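Local coordinates for protein transcriptional regulator, BadM/Rrf2 family (Thermincola potens, PDB 4CIC) that probably binds DNA as a dimeric winged helix-turn-helix transcription factor of the Rrf2 family, with a role in regulating iron-sulfur cluster biogenesis, at residues Gln16-Phe19 and Asp20-Gln23; Lys33-Ala36 and Glu37-Gly40. The protein carries 3 engineered substitutions. All coordinates share one frame; numbering follows the deposited sequence.

Interaction 1 of 2, residues Gln16-Phe19 and Asp20-Gln23; sequences QAMF and DLAQ
The ring of Phe19 carries the side chain of Gln23 over one face: Gln23 CG stands 3.7 Å above the ring plane, offset toward the rim, and makes a CH-pi contact at 4.0 Å from the ring centroid. Beyond CG the glutamine runs out extended, its amide inclined by 28° to the ring, and Gln23 CD comes within 3.3 Å of Phe19 CE2. Ala22 CB approaches the ring obliquely, 4.4 Å from Phe19 CD1. With CG anti to the backbone N (chi1 -178°), Phe19 places its ring where a residue one turn later can lie across it. This is i to i+4 packing on helix 9-23, the first helix of the winged-helix fold, and the backbone bond from Gln23 N to Phe19 O (2.9 Å) fixes the same spacing. The ring also packs against Met136, Leu137 and Ala140 of helix 133-143 and touches Val112 of the second subunit; a leucine at Phe19 would probably leave Gln23 without its flat partner and open a gap toward that helix. Another side of the helix is apolar: Met18 SD meets Leu21 CD1 at 4.4 Å, and both side chains reach Leu71 of strand 68-71.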
loop_
_atom_site.group_PDB
_atom_site.type_symbol
_atom_site.label_atom_id
_atom_site.label_comp_id
_atom_site.label_asym_id
_atom_site.label_seq_id
_atom_site.Cartn_x
_atom_site.Cartn_y
_atom_site.Cartn_z
ATOM N N GLN A 16 4.443 -9.590 13.184
ATOM C CA GLN A 16 5.577 -9.914 14.065
ATOM C C GLN A 16 5.206 -10.988 15.073
ATOM O O GLN A 16 5.998 -11.890 15.341
ATOM C CB GLN A 16 6.072 -8.698 14.849
ATOM C CG GLN A 16 6.975 -7.774 14.069
ATOM C CD GLN A 16 7.547 -6.684 14.960
ATOM O OE1 GLN A 16 6.910 -5.659 15.193
ATOM N NE2 GLN A 16 8.745 -6.910 15.473
ATOM N N ALA A 17 4.018 -10.877 15.658
ATOM C CA ALA A 17 3.642 -11.813 16.727
ATOM C C ALA A 17 3.394 -13.200 16.137
ATOM O O ALA A 17 3.781 -14.222 16.731
ATOM C CB ALA A 17 2.399 -11.308 17.439
ATOM N N MET A 18 2.770 -13.234 14.952
ATOM C CA MET A 18 2.486 -14.510 14.301
ATOM C C MET A 18 3.776 -15.162 13.860
ATOM O O MET A 18 3.916 -16.385 13.946
ATOM C CB MET A 18 1.539 -14.330 13.110
ATOM C CG MET A 18 0.106 -13.955 13.532
ATOM S SD MET A 18 -0.701 -15.371 14.369
ATOM C CE MET A 18 -0.811 -16.544 13.039
ATOM N N PHE A 19 4.733 -14.355 13.415
ATOM C CA PHE A 19 6.018 -14.913 13.012
ATOM C C PHE A 19 6.775 -15.462 14.227
ATOM O O PHE A 19 7.404 -16.520 14.155
ATOM C CB PHE A 19 6.874 -13.910 12.229
ATOM C CG PHE A 19 8.176 -14.493 11.765
ATOM C CD1 PHE A 19 8.193 -15.526 10.833
ATOM C CD2 PHE A 19 9.371 -14.053 12.294
ATOM C CE1 PHE A 19 9.406 -16.106 10.428
ATOM C CE2 PHE A 19 10.573 -14.626 11.903
ATOM C CZ PHE A 19 10.585 -15.644 10.950
ATOM N N ASP A 20 6.725 -14.740 15.338
ATOM C CA ASP A 20 7.365 -15.247 16.565
ATOM C C ASP A 20 6.756 -16.596 16.940
ATOM O O ASP A 20 7.485 -17.565 17.270
ATOM C CB ASP A 20 7.222 -14.220 17.696
ATOM C CG ASP A 20 7.948 -14.642 18.980
ATOM O OD1 ASP A 20 7.479 -15.580 19.657
ATOM O OD2 ASP A 20 8.987 -14.014 19.309
ATOM N N LEU A 21 5.430 -16.705 16.891
ATOM C CA LEU A 21 4.812 -18.018 17.115
ATOM C C LEU A 21 5.267 -19.082 16.104
ATOM O O LEU A 21 5.499 -20.241 16.466
ATOM C CB LEU A 21 3.286 -17.904 17.122
ATOM C CG LEU A 21 2.706 -17.124 18.301
ATOM C CD1 LEU A 21 1.223 -16.847 18.080
ATOM C CD2 LEU A 21 2.876 -17.995 19.567
ATOM N N ALA A 22 5.426 -18.697 14.837
ATOM C CA ALA A 22 5.936 -19.642 13.833
ATOM C C ALA A 22 7.329 -20.159 14.193
ATOM O O ALA A 22 7.636 -21.357 14.018
ATOM C CB ALA A 22 5.947 -18.992 12.416
ATOM N N GLN A 23 8.170 -19.255 14.695
ATOM C CA GLN A 23 9.538 -19.601 15.104
ATOM C C GLN A 23 9.566 -20.547 16.281
ATOM O O GLN A 23 10.566 -21.217 16.500
ATOM C CB GLN A 23 10.333 -18.350 15.481
ATOM C CG GLN A 23 10.663 -17.518 14.236
ATOM C CD GLN A 23 11.520 -16.294 14.545
ATOM O OE1 GLN A 23 11.076 -15.361 15.220
ATOM N NE2 GLN A 23 12.747 -16.288 14.037
#

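Interaction 2 of 2, residues Lys33-Ala36 and Glu37-Gly40; sequences KSIA and ERQG
Arg38 folds back along its own helix onto Ser34, one turn earlier. A bend at chi3 (-68°) lays the guanidinium over the backbone, so that Ser34 O sits 3.4 Å from the group's plane, above its centre. Arg38 NH2 also gives a weak hydrogen bond to Ser34 OG (3.0 Å), bent to 130° at the hydrogen. That hydroxyl is set between the backbone N and the carbonyl carbon (chi1 74°), where its main partner is Ser31 O, a hydroxyl being able to give one bond while accepting another. The stronger partner of Arg38 is Asp20 of helix 9-23. Among the charged side chains, Lys33 and Glu37 run side by side in the same direction. Lys33 NZ stays 4.8 Å from Glu37 OE1, a separation that probably leaves only a mild attraction. Backbone bonds of the i to i+4 kind link Glu37 N to Lys33 O and Gln39 N to Ile35 O, both 2.9 Å. The helix ends at Gln39, and Gly40 leaves helical geometry with a positive phi, which a residue without a side chain adopts readily; here the turn of the helix-turn-helix probably begins. Apolar packing faces inward: Ile35 touches helix 9-23 and Leu46 of helix 43-55, and the small Ala36 lies against Glu43 and Leu46 of the latter.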
loop_
_atom_site.group_PDB
_atom_site.type_symbol
_atom_site.label_atom_id
_atom_site.label_comp_id
_atom_site.label_asym_id
_atom_site.label_seq_id
_atom_site.Cartn_x
_atom_site.Cartn_y
_atom_site.Cartn_z
ATOM N N LYS A 33 4.097 -12.734 27.308
ATOM C CA LYS A 33 5.195 -11.906 27.808
ATOM C C LYS A 33 6.487 -12.162 27.034
ATOM O O LYS A 33 7.218 -11.221 26.711
ATOM C CB LYS A 33 5.432 -12.144 29.300
ATOM C CG LYS A 33 6.612 -11.359 29.846
ATOM C CD LYS A 33 6.946 -11.760 31.275
ATOM C CE LYS A 33 8.213 -11.060 31.753
ATOM N NZ LYS A 33 8.544 -11.404 33.164
ATOM N N SER A 34 6.765 -13.431 26.733
ATOM C CA SER A 34 7.984 -13.770 26.006
ATOM C C SER A 34 7.960 -13.225 24.581
ATOM O O SER A 34 8.991 -12.792 24.059
ATOM C CB SER A 34 8.244 -15.284 26.006
ATOM O OG SER A 34 7.357 -15.979 25.129
ATOM N N ILE A 35 6.788 -13.245 23.956
ATOM C CA ILE A 35 6.645 -12.682 22.605
ATOM C C ILE A 35 6.896 -11.181 22.643
ATOM O O ILE A 35 7.644 -10.629 21.822
ATOM C CB ILE A 35 5.248 -12.960 22.018
ATOM C CG1 ILE A 35 5.061 -14.461 21.758
ATOM C CG2 ILE A 35 5.046 -12.169 20.704
ATOM C CD1 ILE A 35 3.632 -14.839 21.363
ATOM N N ALA A 36 6.274 -10.519 23.611
ATOM C CA ALA A 36 6.404 -9.068 23.734
ATOM C C ALA A 36 7.858 -8.709 23.983
ATOM O O ALA A 36 8.353 -7.712 23.482
ATOM C CB ALA A 36 5.523 -8.547 24.858
ATOM N N GLU A 37 8.551 -9.553 24.741
ATOM C CA GLU A 37 9.941 -9.290 25.082
ATOM C C GLU A 37 10.844 -9.431 23.856
ATOM O O GLU A 37 11.731 -8.616 23.628
ATOM C CB GLU A 37 10.407 -10.257 26.179
ATOM C CG GLU A 37 11.523 -9.723 27.040
ATOM C CD GLU A 37 11.003 -8.992 28.260
ATOM O OE1 GLU A 37 10.188 -9.583 29.004
ATOM O OE2 GLU A 37 11.401 -7.825 28.473
ATOM N N ARG A 38 10.621 -10.476 23.071
ATOM C CA ARG A 38 11.484 -10.749 21.931
ATOM C C ARG A 38 11.239 -9.759 20.804
ATOM O O ARG A 38 12.148 -9.438 20.048
ATOM C CB ARG A 38 11.249 -12.161 21.403
ATOM C CG ARG A 38 11.875 -13.254 22.253
ATOM C CD ARG A 38 11.736 -14.607 21.570
ATOM N NE ARG A 38 10.347 -15.043 21.509
ATOM C CZ ARG A 38 9.741 -15.736 22.468
ATOM N NH1 ARG A 38 10.415 -16.074 23.566
ATOM N NH2 ARG A 38 8.469 -16.104 22.331
ATOM N N GLN A 39 10.004 -9.293 20.686
ATOM C CA GLN A 39 9.613 -8.475 19.535
ATOM C C GLN A 39 9.535 -6.988 19.830
ATOM O O GLN A 39 9.279 -6.183 18.928
ATOM C CB GLN A 39 8.283 -8.966 18.952
ATOM C CG GLN A 39 8.319 -10.410 18.452
ATOM C CD GLN A 39 9.429 -10.659 17.448
ATOM O OE1 GLN A 39 9.773 -9.788 16.646
ATOM N NE2 GLN A 39 10.000 -11.851 17.490
ATOM N N GLY A 40 9.753 -6.621 21.088
ATOM C CA GLY A 40 9.664 -5.229 21.497
ATOM C C GLY A 40 8.258 -4.698 21.300
ATOM O O GLY A 40 8.056 -3.656 20.676
#

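In the fold
Interaction 1, on helix 9-23, closes before interaction 2, on the next helix, 32-39, opens, and their centres lie about 10 Å apart. The two helices are joined by a polar set around Asp20, whose OD2 lies 2.8 Å from Arg38 NE in a salt bridge and 3.0 Å from Gln39 NE2 in a probable hydrogen bond; a weak bond links Gln16 and Gln39. Beside it, Leu21 CD2 packs on Ile35 CD1 at 3.7 Å. Helix 9-23 also meets helix 133-143, whereas helix 32-39 leads into helix 43-55, probably the DNA-reading helix as in other winged-helix proteins. Interaction 1 thus lies between the subunit interface, reached by Gln16 and Phe19, and the probable helix-turn-helix to which interaction 2 belongs.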